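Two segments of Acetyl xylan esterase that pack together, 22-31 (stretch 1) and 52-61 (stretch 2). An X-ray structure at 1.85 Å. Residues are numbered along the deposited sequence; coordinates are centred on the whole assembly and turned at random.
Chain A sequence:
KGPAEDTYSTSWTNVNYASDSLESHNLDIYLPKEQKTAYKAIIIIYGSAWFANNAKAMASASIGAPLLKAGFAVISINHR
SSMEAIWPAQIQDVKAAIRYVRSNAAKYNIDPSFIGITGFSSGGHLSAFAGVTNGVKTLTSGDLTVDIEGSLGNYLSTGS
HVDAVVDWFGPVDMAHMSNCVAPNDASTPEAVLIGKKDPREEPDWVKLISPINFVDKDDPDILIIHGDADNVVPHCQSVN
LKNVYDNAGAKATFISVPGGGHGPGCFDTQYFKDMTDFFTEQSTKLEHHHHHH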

# COMPACT_ATOMS: atom_id res chain seq x y z
N LEU A 22 -1.19 20.72 -1.20
CA LEU A 22 0.06 19.97 -1.25
C LEU A 22 0.01 18.91 -2.33
O LEU A 22 -0.96 18.14 -2.42
CB LEU A 22 0.34 19.34 0.12
CG LEU A 22 0.45 20.35 1.26
CD1 LEU A 22 0.61 19.64 2.60
CD2 LEU A 22 1.60 21.32 1.02
N GLU A 23 1.05 18.88 -3.17
CA GLU A 23 1.15 17.84 -4.19
C GLU A 23 1.30 16.46 -3.56
O GLU A 23 0.89 15.46 -4.16
CB GLU A 23 2.34 18.14 -5.10
CG GLU A 23 2.38 17.30 -6.36
CD GLU A 23 3.59 17.60 -7.21
OE1 GLU A 23 3.89 18.80 -7.43
OE2 GLU A 23 4.25 16.65 -7.67
N SER A 24 1.87 16.39 -2.36
CA SER A 24 1.96 15.14 -1.62
C SER A 24 0.59 14.55 -1.31
O SER A 24 0.52 13.39 -0.91
CB SER A 24 2.74 15.36 -0.33
OG SER A 24 2.11 16.36 0.47
N HIS A 25 -0.48 15.33 -1.46
CA HIS A 25 -1.83 14.85 -1.22
C HIS A 25 -2.66 14.84 -2.49
O HIS A 25 -3.88 15.06 -2.46
CB HIS A 25 -2.52 15.70 -0.14
CG HIS A 25 -2.03 15.43 1.24
ND1 HIS A 25 -2.03 16.38 2.24
CD2 HIS A 25 -1.51 14.31 1.81
CE1 HIS A 25 -1.55 15.86 3.35
NE2 HIS A 25 -1.22 14.60 3.12
N ASN A 26 -2.02 14.61 -3.63
CA ASN A 26 -2.70 14.44 -4.90
C ASN A 26 -2.79 12.97 -5.27
O ASN A 26 -2.01 12.14 -4.82
CB ASN A 26 -1.98 15.20 -6.02
CG ASN A 26 -2.17 16.70 -5.93
OD1 ASN A 26 -3.02 17.19 -5.19
ND2 ASN A 26 -1.39 17.43 -6.72
N LEU A 27 -3.76 12.66 -6.13
CA LEU A 27 -3.88 11.33 -6.70
C LEU A 27 -4.32 11.44 -8.15
O LEU A 27 -4.78 12.49 -8.60
CB LEU A 27 -4.86 10.46 -5.90
CG LEU A 27 -6.24 11.03 -5.57
CD1 LEU A 27 -7.18 10.92 -6.75
CD2 LEU A 27 -6.79 10.28 -4.35
N ASP A 28 -4.15 10.34 -8.88
CA ASP A 28 -4.62 10.22 -10.25
C ASP A 28 -5.64 9.09 -10.32
O ASP A 28 -5.48 8.06 -9.66
CB ASP A 28 -3.46 9.94 -11.21
CG ASP A 28 -2.35 10.97 -11.11
OD1 ASP A 28 -2.65 12.14 -10.79
OD2 ASP A 28 -1.19 10.59 -11.35
N ILE A 29 -6.69 9.28 -11.12
CA ILE A 29 -7.75 8.29 -11.27
C ILE A 29 -7.87 7.93 -12.74
O ILE A 29 -7.99 8.81 -13.59
CB ILE A 29 -9.09 8.81 -10.72
CG1 ILE A 29 -8.98 9.17 -9.24
CG2 ILE A 29 -10.18 7.77 -10.94
CD1 ILE A 29 -10.20 9.86 -8.69
N TYR A 30 -7.86 6.63 -13.04
CA TYR A 30 -8.02 6.12 -14.40
C TYR A 30 -9.15 5.10 -14.43
O TYR A 30 -9.22 4.23 -13.56
CB TYR A 30 -6.73 5.47 -14.91
CG TYR A 30 -5.52 6.36 -14.90
CD1 TYR A 30 -5.20 7.15 -15.99
CD2 TYR A 30 -4.68 6.40 -13.79
CE1 TYR A 30 -4.09 7.96 -15.98
CE2 TYR A 30 -3.56 7.22 -13.77
CZ TYR A 30 -3.27 7.99 -14.88
OH TYR A 30 -2.16 8.81 -14.87
N LEU A 31 -10.04 5.19 -15.44
CA LEU A 31 -11.08 4.20 -15.64
C LEU A 31 -10.78 3.35 -16.87
O LEU A 31 -10.24 3.87 -17.85
CB LEU A 31 -12.46 4.85 -15.80
CG LEU A 31 -12.84 5.90 -14.76
CD1 LEU A 31 -14.21 6.50 -15.08
CD2 LEU A 31 -12.84 5.30 -13.35
N ALA A 52 9.71 9.48 -1.36
CA ALA A 52 9.12 10.25 -2.46
C ALA A 52 7.72 10.72 -2.10
O ALA A 52 6.95 10.00 -1.45
CB ALA A 52 9.08 9.41 -3.74
N ASN A 53 7.39 11.94 -2.53
CA ASN A 53 6.06 12.50 -2.31
C ASN A 53 5.35 12.85 -3.61
O ASN A 53 4.32 13.53 -3.58
CB ASN A 53 6.15 13.75 -1.41
CG ASN A 53 6.92 14.89 -2.06
OD1 ASN A 53 7.29 14.84 -3.23
ND2 ASN A 53 7.16 15.94 -1.28
N ASN A 54 5.87 12.38 -4.76
CA ASN A 54 5.37 12.85 -6.05
C ASN A 54 5.43 11.79 -7.14
O ASN A 54 5.39 12.14 -8.33
CB ASN A 54 6.18 14.07 -6.50
CG ASN A 54 7.66 13.77 -6.61
OD1 ASN A 54 8.10 12.69 -6.24
ND2 ASN A 54 8.42 14.72 -7.10
N ALA A 55 5.50 10.51 -6.79
CA ALA A 55 5.83 9.46 -7.75
C ALA A 55 4.62 8.65 -8.19
O ALA A 55 4.79 7.53 -8.70
CB ALA A 55 6.89 8.53 -7.17
N LYS A 56 3.41 9.19 -8.03
CA LYS A 56 2.22 8.41 -8.36
C LYS A 56 2.21 7.96 -9.81
O LYS A 56 1.68 6.90 -10.13
CB LYS A 56 0.96 9.21 -8.04
CG LYS A 56 0.92 10.62 -8.62
CD LYS A 56 -0.38 11.32 -8.23
CE LYS A 56 -0.32 12.81 -8.52
NZ LYS A 56 -0.21 13.09 -10.00
N ALA A 57 2.81 8.75 -10.71
CA ALA A 57 2.85 8.36 -12.12
C ALA A 57 3.73 7.14 -12.33
O ALA A 57 3.48 6.35 -13.24
CB ALA A 57 3.33 9.52 -12.97
N MET A 58 4.76 6.97 -11.51
CA MET A 58 5.62 5.80 -11.64
C MET A 58 4.86 4.52 -11.30
O MET A 58 5.02 3.50 -11.98
CB MET A 58 6.85 5.95 -10.74
CG MET A 58 7.99 6.71 -11.41
SD MET A 58 9.33 7.15 -10.29
CE MET A 58 10.63 7.54 -11.45
N ALA A 59 4.05 4.56 -10.24
CA ALA A 59 3.24 3.40 -9.88
C ALA A 59 2.27 3.05 -11.00
O ALA A 59 2.14 1.89 -11.39
CB ALA A 59 2.48 3.67 -8.58
N SER A 60 1.60 4.07 -11.56
CA SER A 60 0.64 3.82 -12.63
C SER A 60 1.31 3.19 -13.84
O SER A 60 0.78 2.26 -14.45
CB SER A 60 -0.05 5.13 -13.03
OG SER A 60 -0.87 5.61 -11.98
N ALA A 61 2.49 3.71 -14.21
CA ALA A 61 3.22 3.13 -15.33
C ALA A 61 3.68 1.72 -15.02
O ALA A 61 3.78 0.89 -15.93
CB ALA A 61 4.43 4.00 -15.68
O HOH W 1 3.09 14.33 -7.97
O HOH W 2 -0.64 8.21 -12.70

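How do the two backbones lie against each other? Stretch 1 makes a short 3-10 turn at Glu-23 and Ser-24, then runs as a strand from Asn-26 to Leu-31, while stretch 2 passes from a loop into a helix that begins at Lys-56. Strand and helix point in roughly the same direction, 27° apart, with their axes 9.2 Å apart at closest approach. That spacing leaves room for side chains between them, and no backbone-to-backbone hydrogen bond joins the two stretches. The interface is modest, 388 Å² summed over both sides, and side chains make its direct hydrogen bonds.

What joins the turn of stretch 1 to the loop before the helix? The CA-to-CB bond of Glu-23 points sideways, but the end of its side chain comes nearer to stretch 2, bringing OE2 of Glu-23 within 3.4 Å of CB of Asn-54. A water completes the link by donating to two acceptors, Glu-23 OE2 at 2.6 Å and the backbone Asn-54 O at 3.2 Å. Next along, the backbones come closest: the CA atoms of Ser-24 and Asn-53 are 4.9 Å apart, and Ser-24 CA lies 3.5 Å from Asn-53 O in a CA-H...O contact, with an angle of 157° at the hydrogen. Their CB atoms also touch, Ser-24 CB to Asn-53 CB at 3.9 Å.

How does Lys-56 cross from the helix to the strand? Its CA-to-CB bond points toward stretch 1, and its long side chain runs past the start of the strand. Methylenes make the apolar contacts: Lys-56 CE lies 3.8 Å from Asn-26 CB, and Lys-56 CD lies 3.8 Å from Leu-27 CA, whose own side chain starts away from the helix. The ammonium group then meets Asp-28 in a salt bridge, with Lys-56 NZ donating to Asp-28 OD1 at 2.7 Å and, in a weak hydrogen bond, to Asp-28 OD2 at 3.0 Å. Both residues are buried, where an unpaired charge would be costly, and the salt bridge sets the two opposite charges against each other.

Why do Asp-28 and Tyr-30 both face the helix? Alternation along the strand sends their CA-to-CB bonds toward stretch 2, while that of Ile-29 between them points away. The Tyr-30 ring packs obliquely against Ser-60, with Tyr-30 CE2 3.6 Å from Ser-60 OG. A single water ties the three polar groups together: it donates to Asp-28 OD2 at 2.8 Å and hydrogen-bonds to Tyr-30 OH and Ser-60 OG, each at 2.7 Å. Asp-28 thus connects to the helix both directly, through Lys-56, and through water.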